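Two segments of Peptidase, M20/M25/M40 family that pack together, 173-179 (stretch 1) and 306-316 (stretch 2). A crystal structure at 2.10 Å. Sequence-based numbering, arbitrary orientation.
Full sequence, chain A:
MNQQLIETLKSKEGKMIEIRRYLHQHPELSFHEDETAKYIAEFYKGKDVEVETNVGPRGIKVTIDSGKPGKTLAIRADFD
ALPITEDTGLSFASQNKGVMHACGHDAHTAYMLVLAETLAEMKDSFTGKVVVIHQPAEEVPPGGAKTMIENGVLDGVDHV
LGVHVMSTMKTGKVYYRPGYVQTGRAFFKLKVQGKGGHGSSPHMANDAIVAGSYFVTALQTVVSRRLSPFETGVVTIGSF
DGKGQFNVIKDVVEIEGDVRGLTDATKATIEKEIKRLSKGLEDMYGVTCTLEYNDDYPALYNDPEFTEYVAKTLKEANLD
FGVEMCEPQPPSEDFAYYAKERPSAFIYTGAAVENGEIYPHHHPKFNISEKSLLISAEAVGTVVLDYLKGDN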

# COMPACT_ATOMS: atom_id res chain seq x y z
N LYS A 173 19.28 37.07 22.05
CA LYS A 173 20.07 35.99 22.63
C LYS A 173 20.72 35.03 21.63
O LYS A 173 20.39 35.03 20.45
N VAL A 174 21.67 34.24 22.13
CA VAL A 174 22.37 33.22 21.36
C VAL A 174 22.01 31.83 21.87
O VAL A 174 21.73 31.66 23.06
N TYR A 175 22.03 30.86 20.96
CA TYR A 175 21.53 29.51 21.24
C TYR A 175 22.57 28.43 20.93
O TYR A 175 23.37 28.56 20.00
N TYR A 176 22.54 27.37 21.74
CA TYR A 176 23.52 26.29 21.66
C TYR A 176 22.94 24.91 22.01
O TYR A 176 21.90 24.82 22.68
N ARG A 177 23.66 23.87 21.64
CA ARG A 177 23.33 22.49 21.93
C ARG A 177 24.49 21.55 21.63
O ARG A 177 24.96 21.51 20.55
N PRO A 178 24.95 20.81 22.61
CA PRO A 178 26.05 19.86 22.37
C PRO A 178 25.53 18.65 21.61
O PRO A 178 24.32 18.41 21.57
N GLY A 179 26.44 17.88 21.01
CA GLY A 179 26.06 16.70 20.27
C GLY A 179 25.47 17.07 18.92
O GLY A 179 25.69 18.18 18.41
N PHE A 306 33.77 21.24 23.94
CA PHE A 306 33.97 22.58 23.40
C PHE A 306 32.68 23.41 23.45
O PHE A 306 32.72 24.56 23.87
N THR A 307 31.55 22.81 23.08
CA THR A 307 30.27 23.53 23.07
C THR A 307 29.88 24.01 24.46
O THR A 307 29.38 25.13 24.60
N GLU A 308 30.10 23.17 25.47
CA GLU A 308 29.80 23.57 26.84
C GLU A 308 30.75 24.65 27.32
O GLU A 308 30.34 25.60 28.00
N TYR A 309 32.02 24.52 26.95
CA TYR A 309 32.98 25.59 27.20
C TYR A 309 32.47 26.91 26.61
O TYR A 309 32.54 27.94 27.27
N VAL A 310 31.95 26.87 25.38
CA VAL A 310 31.48 28.08 24.70
C VAL A 310 30.32 28.74 25.45
O VAL A 310 30.32 29.95 25.66
N ALA A 311 29.35 27.93 25.86
CA ALA A 311 28.21 28.41 26.62
C ALA A 311 28.60 28.90 28.01
O ALA A 311 27.99 29.85 28.53
N LYS A 312 29.60 28.26 28.62
CA LYS A 312 30.08 28.64 29.95
C LYS A 312 30.75 30.00 29.86
O LYS A 312 30.46 30.90 30.66
N THR A 313 31.63 30.15 28.88
CA THR A 313 32.37 31.38 28.64
C THR A 313 31.43 32.56 28.40
O THR A 313 31.61 33.64 28.96
N LEU A 314 30.40 32.35 27.57
CA LEU A 314 29.49 33.43 27.20
C LEU A 314 28.57 33.86 28.34
O LEU A 314 28.22 35.04 28.44
N LYS A 315 28.19 32.92 29.20
CA LYS A 315 27.35 33.22 30.35
C LYS A 315 28.14 33.97 31.42
O LYS A 315 27.60 34.84 32.11
N GLU A 316 29.43 33.65 31.53
CA GLU A 316 30.31 34.23 32.54
C GLU A 316 30.90 35.60 32.16
O GLU A 316 31.56 36.24 32.98

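The helix of stretch 2 runs nearly antiparallel to strand 173-176, at 159° with the axes 9.7 Å apart at closest approach, and it meets the strand and the residues just after it with T307, A311 and L314, residues spaced three or four apart and so on one side of the helix.

F306 lies out of reach. T307, an m rotamer, points toward stretch 1 and serves as a small apolar contact: its CG2 lies 3.9 Å from P178 N and 4.0 Å from Y176 CD1, at the edge of the tyrosine ring. Its hydroxyl OG1 is hydrogen-bonded elsewhere in the structure, while the methyl CG2 packs here. E308 leaves the helix sideways, with chi1 at -144°, between wells, but its flexible chain brings the carboxylate nearer. E308 OE1 sits 3.5 Å from Y176 OH, near the ring plane, and E308 OE2 lies 3.9 Å from P178 CG.

Y309 is out of reach, and V310 points sideways and makes no contact. A311 packs against the face of Y176. Y176, a p rotamer with chi2 near 100°, points toward the helix and lays one ring face over the methyl: A311 CB stands 3.5 Å from the centroid of the Y176 ring, only 10° off the normal, a CH-pi contact. With no side-chain atom beyond CB, alanine lets the broad ring come this close to the helix.

K312 points away into an exposed position, and T313 turns its OG1 back to Y309 O, a 2.8 Å hydrogen bond within the helix. L314 (m, t) points toward the strand and extends the apolar contact, its CD1 4.3 Å from CG2 of V174, an m rotamer; both are buried. K315 starts sideways, yet its long chain carries NZ to Y176 OH, donating a weak 3.5 Å hydrogen bond; the residue as a whole is exposed, which suits a charged side chain.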

# COMPACT_ATOMS: atom_id res chain seq x y z
CB LYS A 173 19.29 35.21 23.69
CG LYS A 173 17.84 34.92 23.38
CD LYS A 173 17.12 34.54 24.66
CE LYS A 173 15.61 34.53 24.46
NZ LYS A 173 14.92 34.66 25.77
CB VAL A 174 23.92 33.40 21.40
CG1 VAL A 174 24.34 34.61 20.58
CG2 VAL A 174 24.44 33.50 22.83
CB TYR A 175 20.24 29.25 20.46
CG TYR A 175 19.18 30.32 20.65
CD1 TYR A 175 18.26 30.24 21.70
CD2 TYR A 175 19.10 31.41 19.78
CE1 TYR A 175 17.28 31.23 21.87
CE2 TYR A 175 18.13 32.40 19.95
CZ TYR A 175 17.23 32.30 20.99
OH TYR A 175 16.27 33.29 21.14
CB TYR A 176 24.71 26.58 22.58
CG TYR A 176 24.47 26.28 24.05
CD1 TYR A 176 24.95 25.11 24.64
CD2 TYR A 176 23.76 27.18 24.87
CE1 TYR A 176 24.73 24.83 26.00
CE2 TYR A 176 23.55 26.91 26.22
CZ TYR A 176 24.03 25.74 26.78
OH TYR A 176 23.82 25.48 28.13
CB ARG A 177 22.11 22.06 21.13
CG ARG A 177 21.77 20.64 21.31
CD ARG A 177 20.60 20.25 20.54
NE ARG A 177 19.80 19.35 21.32
CZ ARG A 177 20.01 18.06 21.35
NH1 ARG A 177 20.97 17.52 20.63
NH2 ARG A 177 19.24 17.32 22.09
CB PRO A 178 26.50 19.45 23.77
CG PRO A 178 25.29 19.63 24.63
CD PRO A 178 24.53 20.80 24.03
CB PHE A 306 34.55 22.52 21.98
CG PHE A 306 34.87 23.87 21.40
CD1 PHE A 306 35.77 24.72 22.03
CD2 PHE A 306 34.28 24.29 20.21
CE1 PHE A 306 36.08 25.97 21.50
CE2 PHE A 306 34.58 25.53 19.66
CZ PHE A 306 35.48 26.37 20.31
CB THR A 307 29.11 22.69 22.49
OG1 THR A 307 29.45 22.27 21.17
CG2 THR A 307 27.81 23.50 22.44
CB GLU A 308 29.82 22.38 27.81
CG GLU A 308 28.76 22.49 28.91
CD GLU A 308 27.34 22.32 28.38
OE1 GLU A 308 26.49 23.21 28.61
OE2 GLU A 308 27.06 21.30 27.72
CB TYR A 309 34.36 25.24 26.63
CG TYR A 309 35.25 26.45 26.49
CD1 TYR A 309 35.99 26.92 27.58
CD2 TYR A 309 35.33 27.16 25.29
CE1 TYR A 309 36.79 28.03 27.47
CE2 TYR A 309 36.13 28.28 25.17
CZ TYR A 309 36.85 28.71 26.27
OH TYR A 309 37.64 29.82 26.17
CB VAL A 310 31.11 27.79 23.21
CG1 VAL A 310 30.29 28.94 22.62
CG2 VAL A 310 32.36 27.54 22.39
CB ALA A 311 27.17 27.33 26.72
CB LYS A 312 31.05 27.58 30.50
CG LYS A 312 31.76 27.96 31.80
CD LYS A 312 32.68 26.85 32.31
CE LYS A 312 33.25 27.20 33.67
NZ LYS A 312 34.06 26.10 34.27
CB THR A 313 33.34 31.22 27.45
OG1 THR A 313 34.23 30.12 27.70
CG2 THR A 313 34.15 32.47 27.23
CB LEU A 314 28.66 33.05 25.97
CG LEU A 314 29.39 32.93 24.63
CD1 LEU A 314 28.48 32.29 23.59
CD2 LEU A 314 29.88 34.29 24.15
CB LYS A 315 26.70 31.95 30.91
CG LYS A 315 25.45 31.51 30.14
CD LYS A 315 24.79 30.26 30.73
CE LYS A 315 25.16 28.99 29.97
NZ LYS A 315 24.65 27.75 30.62
CB GLU A 316 31.45 33.27 32.86
CG GLU A 316 31.07 32.16 33.81
CD GLU A 316 32.22 31.23 34.09
OE1 GLU A 316 33.38 31.59 33.79
OE2 GLU A 316 31.98 30.12 34.63